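Local coordinates for Thiol:disulfide interchange protein (PDB 6DXN), which probably acts as a periplasmic thiol:disulfide oxidoreductase of the DsbA subfamily, exchanging disulfides in partner proteins through a thioredoxin-like active site, at residues E27-Y32 / L93-L98; I43-A48 / D174-D179. All coordinates share one frame; numbering follows the deposited sequence.

Interaction 1 of 2, residues E27-Y32 / L93-L98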
loop_
_atom_site.group_PDB
_atom_site.type_symbol
_atom_site.label_atom_id
_atom_site.label_comp_id
_atom_site.label_asym_id
_atom_site.label_seq_id
_atom_site.Cartn_x
_atom_site.Cartn_y
_atom_site.Cartn_z
ATOM N N GLU A 27 0.264 3.305 -2.985
ATOM C CA GLU A 27 -0.881 2.407 -3.010
ATOM C C GLU A 27 -1.525 2.474 -1.628
ATOM O O GLU A 27 -0.912 2.056 -0.645
ATOM C CB GLU A 27 -0.456 0.969 -3.350
ATOM C CG GLU A 27 -1.552 -0.084 -3.166
ATOM C CD GLU A 27 -1.085 -1.526 -3.337
ATOM O OE1 GLU A 27 0.144 -1.743 -3.420
ATOM O OE2 GLU A 27 -1.941 -2.432 -3.399
ATOM N N PHE A 28 -2.734 3.034 -1.560
ATOM C CA PHE A 28 -3.457 3.050 -0.301
ATOM C C PHE A 28 -4.110 1.671 -0.160
ATOM O O PHE A 28 -4.705 1.166 -1.101
ATOM C CB PHE A 28 -4.437 4.226 -0.232
ATOM C CG PHE A 28 -3.785 5.590 -0.154
ATOM C CD1 PHE A 28 -3.326 6.090 1.056
ATOM C CD2 PHE A 28 -3.674 6.391 -1.278
ATOM C CE1 PHE A 28 -2.744 7.346 1.133
ATOM C CE2 PHE A 28 -3.094 7.650 -1.200
ATOM C CZ PHE A 28 -2.628 8.121 0.003
ATOM N N PHE A 29 -3.962 1.060 1.015
ATOM C CA PHE A 29 -4.495 -0.262 1.188
ATOM C C PHE A 29 -4.966 -0.467 2.631
ATOM O O PHE A 29 -4.720 0.355 3.513
ATOM C CB PHE A 29 -3.419 -1.293 0.831
ATOM C CG PHE A 29 -2.399 -1.526 1.914
ATOM C CD1 PHE A 29 -1.355 -0.635 2.123
ATOM C CD2 PHE A 29 -2.495 -2.636 2.740
ATOM C CE1 PHE A 29 -0.432 -0.852 3.133
ATOM C CE2 PHE A 29 -1.568 -2.856 3.744
ATOM C CZ PHE A 29 -0.535 -1.964 3.937
ATOM N N SER A 30 -5.649 -1.593 2.837
ATOM C CA SER A 30 -6.119 -1.997 4.132
ATOM C C SER A 30 -5.894 -3.503 4.255
ATOM O O SER A 30 -6.188 -4.259 3.321
ATOM C CB SER A 30 -7.568 -1.634 4.337
ATOM O OG SER A 30 -8.036 -2.157 5.560
ATOM N N PHE A 31 -5.360 -3.925 5.401
ATOM C CA PHE A 31 -5.141 -5.333 5.599
ATOM C C PHE A 31 -6.482 -6.085 5.669
ATOM O O PHE A 31 -6.474 -7.290 5.630
ATOM C CB PHE A 31 -4.291 -5.596 6.841
ATOM C CG PHE A 31 -2.819 -5.336 6.678
ATOM C CD1 PHE A 31 -2.025 -6.235 5.984
ATOM C CD2 PHE A 31 -2.216 -4.225 7.248
ATOM C CE1 PHE A 31 -0.664 -6.019 5.850
ATOM C CE2 PHE A 31 -0.856 -4.010 7.111
ATOM C CZ PHE A 31 -0.084 -4.897 6.402
ATOM N N TYR A 32 -7.603 -5.357 5.795
ATOM C CA TYR A 32 -8.968 -5.951 5.849
ATOM C C TYR A 32 -9.563 -6.140 4.445
ATOM O O TYR A 32 -10.548 -6.873 4.270
ATOM C CB TYR A 32 -9.973 -5.025 6.544
ATOM C CG TYR A 32 -9.927 -4.900 8.045
ATOM C CD1 TYR A 32 -9.119 -3.957 8.666
ATOM C CD2 TYR A 32 -10.761 -5.665 8.848
ATOM C CE1 TYR A 32 -9.105 -3.813 10.044
ATOM C CE2 TYR A 32 -10.758 -5.533 10.228
ATOM C CZ TYR A 32 -9.929 -4.601 10.827
ATOM O OH TYR A 32 -9.915 -4.467 12.188
ATOM N N LEU A 93 1.526 -12.086 6.580
ATOM C CA LEU A 93 1.100 -12.625 7.877
ATOM C C LEU A 93 -0.055 -11.804 8.470
ATOM O O LEU A 93 -0.889 -12.365 9.209
ATOM C CB LEU A 93 2.306 -12.659 8.818
ATOM C CG LEU A 93 3.503 -13.464 8.310
ATOM C CD1 LEU A 93 4.700 -13.286 9.229
ATOM C CD2 LEU A 93 3.156 -14.939 8.160
ATOM N N LEU A 94 -0.111 -10.503 8.151
ATOM C CA LEU A 94 -1.198 -9.640 8.651
ATOM C C LEU A 94 -2.463 -9.886 7.822
ATOM O O LEU A 94 -3.558 -9.910 8.376
ATOM C CB LEU A 94 -0.771 -8.168 8.633
ATOM C CG LEU A 94 0.252 -7.766 9.695
ATOM C CD1 LEU A 94 0.840 -6.398 9.405
ATOM C CD2 LEU A 94 -0.367 -7.795 11.086
ATOM N N PHE A 95 -2.301 -10.045 6.497
ATOM C CA PHE A 95 -3.414 -10.346 5.627
ATOM C C PHE A 95 -4.014 -11.703 6.024
ATOM O O PHE A 95 -5.228 -11.848 6.083
ATOM C CB PHE A 95 -3.009 -10.396 4.154
ATOM C CG PHE A 95 -2.879 -9.063 3.457
ATOM C CD1 PHE A 95 -4.006 -8.309 3.167
ATOM C CD2 PHE A 95 -1.646 -8.600 3.024
ATOM C CE1 PHE A 95 -3.901 -7.098 2.498
ATOM C CE2 PHE A 95 -1.544 -7.395 2.349
ATOM C CZ PHE A 95 -2.668 -6.640 2.100
ATOM N N GLU A 96 -3.146 -12.691 6.263
ATOM C CA GLU A 96 -3.609 -14.023 6.679
ATOM C C GLU A 96 -4.305 -13.900 8.046
ATOM O O GLU A 96 -5.433 -14.360 8.214
ATOM C CB GLU A 96 -2.452 -15.024 6.716
ATOM C CG GLU A 96 -1.879 -15.357 5.343
ATOM C CD GLU A 96 -0.714 -16.329 5.345
ATOM O OE1 GLU A 96 -0.446 -16.943 6.413
ATOM O OE2 GLU A 96 -0.074 -16.484 4.274
ATOM N N GLY A 97 -3.640 -13.231 8.994
ATOM C CA GLY A 97 -4.172 -13.055 10.366
ATOM C C GLY A 97 -5.537 -12.377 10.400
ATOM O O GLY A 97 -6.282 -12.497 11.391
ATOM N N LEU A 98 -5.889 -11.687 9.309
ATOM C CA LEU A 98 -7.143 -10.947 9.240
ATOM C C LEU A 98 -8.157 -11.580 8.284
ATOM O O LEU A 98 -9.366 -11.590 8.595
ATOM C CB LEU A 98 -6.835 -9.506 8.816
ATOM C CG LEU A 98 -6.237 -8.631 9.911
ATOM C CD1 LEU A 98 -5.475 -7.457 9.337
ATOM C CD2 LEU A 98 -7.319 -8.163 10.868
#

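Interaction 2 of 2, residues I43-A48 / D174-D179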
loop_
_atom_site.group_PDB
_atom_site.type_symbol
_atom_site.label_atom_id
_atom_site.label_comp_id
_atom_site.label_asym_id
_atom_site.label_seq_id
_atom_site.Cartn_x
_atom_site.Cartn_y
_atom_site.Cartn_z
ATOM N N ILE A 43 -2.803 -11.773 -7.290
ATOM C CA ILE A 43 -2.607 -11.126 -8.593
ATOM C C ILE A 43 -1.133 -10.730 -8.715
ATOM O O ILE A 43 -0.551 -10.788 -9.797
ATOM C CB ILE A 43 -3.523 -9.896 -8.764
ATOM C CG1 ILE A 43 -4.994 -10.239 -8.519
ATOM C CG2 ILE A 43 -3.308 -9.257 -10.136
ATOM C CD1 ILE A 43 -5.923 -9.050 -8.590
ATOM N N ASN A 44 -0.556 -10.310 -7.584
ATOM C CA ASN A 44 0.835 -9.900 -7.534
ATOM C C ASN A 44 1.028 -8.648 -8.400
ATOM O O ASN A 44 1.956 -8.550 -9.208
ATOM C CB ASN A 44 1.772 -11.066 -7.860
ATOM C CG ASN A 44 1.856 -12.042 -6.706
ATOM O OD1 ASN A 44 2.010 -11.627 -5.555
ATOM N ND2 ASN A 44 1.766 -13.329 -6.997
ATOM N N VAL A 45 0.113 -7.694 -8.212
ATOM C CA VAL A 45 0.197 -6.409 -8.863
ATOM C C VAL A 45 1.411 -5.671 -8.282
ATOM O O VAL A 45 2.100 -4.946 -8.991
ATOM C CB VAL A 45 -1.081 -5.579 -8.637
ATOM C CG1 VAL A 45 -0.915 -4.142 -9.088
ATOM C CG2 VAL A 45 -2.298 -6.214 -9.283
ATOM N N ASP A 46 1.661 -5.884 -6.984
ATOM C CA ASP A 46 2.734 -5.165 -6.266
ATOM C C ASP A 46 4.126 -5.574 -6.768
ATOM O O ASP A 46 4.963 -4.714 -6.975
ATOM C CB ASP A 46 2.633 -5.364 -4.754
ATOM C CG ASP A 46 1.496 -4.614 -4.080
ATOM O OD1 ASP A 46 0.811 -3.818 -4.757
ATOM O OD2 ASP A 46 1.325 -4.815 -2.880
ATOM N N THR A 47 4.382 -6.880 -6.920
ATOM C CA THR A 47 5.712 -7.333 -7.420
ATOM C C THR A 47 5.904 -6.871 -8.874
ATOM O O THR A 47 6.991 -6.403 -9.263
ATOM C CB THR A 47 5.878 -8.852 -7.276
ATOM O OG1 THR A 47 5.819 -9.170 -5.885
ATOM C CG2 THR A 47 7.184 -9.376 -7.836
ATOM N N ALA A 48 4.839 -6.990 -9.670
ATOM C CA ALA A 48 4.879 -6.600 -11.089
ATOM C C ALA A 48 5.362 -5.147 -11.220
ATOM O O ALA A 48 6.311 -4.841 -11.967
ATOM C CB ALA A 48 3.515 -6.802 -11.707
ATOM N N ASP A 174 -2.190 -12.423 -14.597
ATOM C CA ASP A 174 -0.790 -12.166 -14.967
ATOM C C ASP A 174 -0.741 -10.987 -15.947
ATOM O O ASP A 174 0.085 -10.076 -15.800
ATOM C CB ASP A 174 -0.132 -13.429 -15.537
ATOM C CG ASP A 174 -0.091 -14.595 -14.554
ATOM O OD1 ASP A 174 -0.304 -14.349 -13.356
ATOM O OD2 ASP A 174 0.148 -15.742 -14.996
ATOM N N THR A 175 -1.661 -11.000 -16.914
ATOM C CA THR A 175 -1.741 -9.958 -17.930
ATOM C C THR A 175 -2.191 -8.655 -17.262
ATOM O O THR A 175 -1.663 -7.576 -17.560
ATOM C CB THR A 175 -2.661 -10.394 -19.080
ATOM O OG1 THR A 175 -2.170 -11.643 -19.578
ATOM C CG2 THR A 175 -2.730 -9.382 -20.203
ATOM N N TYR A 176 -3.150 -8.776 -16.336
ATOM C CA TYR A 176 -3.667 -7.623 -15.611
ATOM C C TYR A 176 -2.532 -6.920 -14.852
ATOM O O TYR A 176 -2.385 -5.684 -14.933
ATOM C CB TYR A 176 -4.783 -8.022 -14.639
ATOM C CG TYR A 176 -5.274 -6.850 -13.831
ATOM C CD1 TYR A 176 -4.595 -6.453 -12.691
ATOM C CD2 TYR A 176 -6.372 -6.104 -14.227
ATOM C CE1 TYR A 176 -5.006 -5.358 -11.951
ATOM C CE2 TYR A 176 -6.804 -5.012 -13.490
ATOM C CZ TYR A 176 -6.109 -4.631 -12.353
ATOM O OH TYR A 176 -6.490 -3.552 -11.612
ATOM N N ALA A 177 -1.746 -7.709 -14.104
ATOM C CA ALA A 177 -0.644 -7.184 -13.298
ATOM C C ALA A 177 0.370 -6.461 -14.198
ATOM O O ALA A 177 0.850 -5.393 -13.845
ATOM C CB ALA A 177 0.008 -8.297 -12.513
ATOM N N GLU A 178 0.665 -7.052 -15.361
ATOM C CA GLU A 178 1.615 -6.461 -16.309
ATOM C C GLU A 178 1.065 -5.126 -16.832
ATOM O O GLU A 178 1.813 -4.166 -16.957
ATOM C CB GLU A 178 1.901 -7.397 -17.484
ATOM C CG GLU A 178 3.011 -6.887 -18.406
ATOM C CD GLU A 178 3.229 -7.691 -19.679
ATOM O OE1 GLU A 178 2.224 -8.149 -20.268
ATOM O OE2 GLU A 178 4.410 -7.868 -20.078
ATOM N N ASP A 179 -0.245 -5.086 -17.096
ATOM C CA ASP A 179 -0.936 -3.911 -17.661
ATOM C C ASP A 179 -0.933 -2.777 -16.627
ATOM O O ASP A 179 -0.837 -1.595 -16.977
ATOM C CB ASP A 179 -2.359 -4.280 -18.110
ATOM C CG ASP A 179 -2.944 -3.378 -19.193
ATOM O OD1 ASP A 179 -2.152 -2.763 -19.922
ATOM O OD2 ASP A 179 -4.194 -3.320 -19.316
#

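Interaction 1 of 2, residues E27-Y32 / L93-L98
Phe-31 is sandwiched: Leu-94 lies on one face of its ring and Phe-29 on the opposite one. Leu-94 CB stands 3.4 Å above the plane, offset toward the rim over CD1 and CE1, while its CD1 methyl reaches Phe-31 CZ at 3.5 Å. On the other side, Phe-29 CE2 sits over the centre of the ring, and Phe-31 CZ in turn lies at the edge of the Phe-29 ring, in its plane. The edge of Phe-31 is used as well. Phe-31 CD1 is directed at the middle of the Phe-95 ring, 3.7 Å above its plane, in an edge-to-face pair whose centroids are 4.8 Å apart and whose planes meet at 59°. Phe-29 CD2 also approaches Phe-95 CZ, at 4.1 Å, so the three phenyl rings touch one another in turn.

A chi1 of -77° sets Phe-31 CG anti to the carbonyl carbon, beside the backbone N. Phe-31 CB meets Leu-98, whose CD1 comes within a tight 3.3 Å of it. The CD2 methyl of Leu-98 lies over one face of the Tyr-32 ring, more loosely. In the loop carrying Phe-31 and Tyr-32, Ser-30 OG accepts from Tyr-32 N at 3.2 Å, an ST turn. The contact itself is apolar; Phe-31 O finds its donor beyond it, in the side-chain amide of Gln-99, and Tyr-32 OH is bonded to Leu-70 N.

The contact is one place where the inserted helices characteristic of DsbA meet the thioredoxin core. Strand 25-29 runs out of the central sheet toward the CxxC motif, and helix 87-99 packs on its exit. Leu-74 of helix 71-83 touches Phe-31, Leu-94 and Leu-98, whereas Cys-36 of helix 34-41 touches both Phe-29 and Phe-95.

Interaction 2 of 2, residues I43-A48 / D174-D179
Ala-177 presses its CB into the bend between Ile-43 and Ala-48. The methyl lies 3.7 Å from Ile-43 O and 3.8 Å from Asn-44 O, and it meets Ala-48 CB at 3.9 Å. Beside it, Tyr-176 receives two branched side chains. Val-45 CG2 comes to the ring edge, close to its plane, 3.9 Å from CE1, and Ile-43 CG2 approaches CD1 obliquely at 4.0 Å. A chi1 of 177° puts Tyr-176 CG anti to the backbone N, and the ring's CD1/CE1 side meets both methyls.

Further out, Tyr-176 OH is hydrogen-bonded to Asn-165 O, which fixes the far end of the ring, and Phe-39 of helix 34-41 touches both Tyr-176 and Val-45. Asn-44, with positive phi (65°), is where the chain leaves the helical conformation after helix 34-41, and occupies the N-cap position of helix 45-52 without a capping bond from its side chain.

The contact joins the turn between helices 34-41 and 45-52 to helix 173-188. Small alanines let the backbones come close, with Val-45 CA only 4.6 Å from Ala-177 CA, and cohesion comes from van der Waals packing of methyls on each other and on carbonyl oxygens, without hydrogen bonds between the segments.

Interactions 1 and 2 lie at different ends of the active-site helix 34-41, their centres about 18 Å apart. Interaction 1 lies against the CxxC motif (Cys-33, Cys-36), whose redox-active disulfide is predicted but not formed in this structure; interaction 2 lies just beyond the C-terminal end of the same helix. Outside the apolar packing, two acidic groups, one from each contact, come close, with Glu-27 OE1 2.6 Å from Asp-46 OD1. Lys-61 attends both, through a salt bridge to Asp-46 and a long, weak ion pair to Glu-27. A triethylene glycol, probably from crystallisation, comes within about 3 Å of the Tyr-176 side chain.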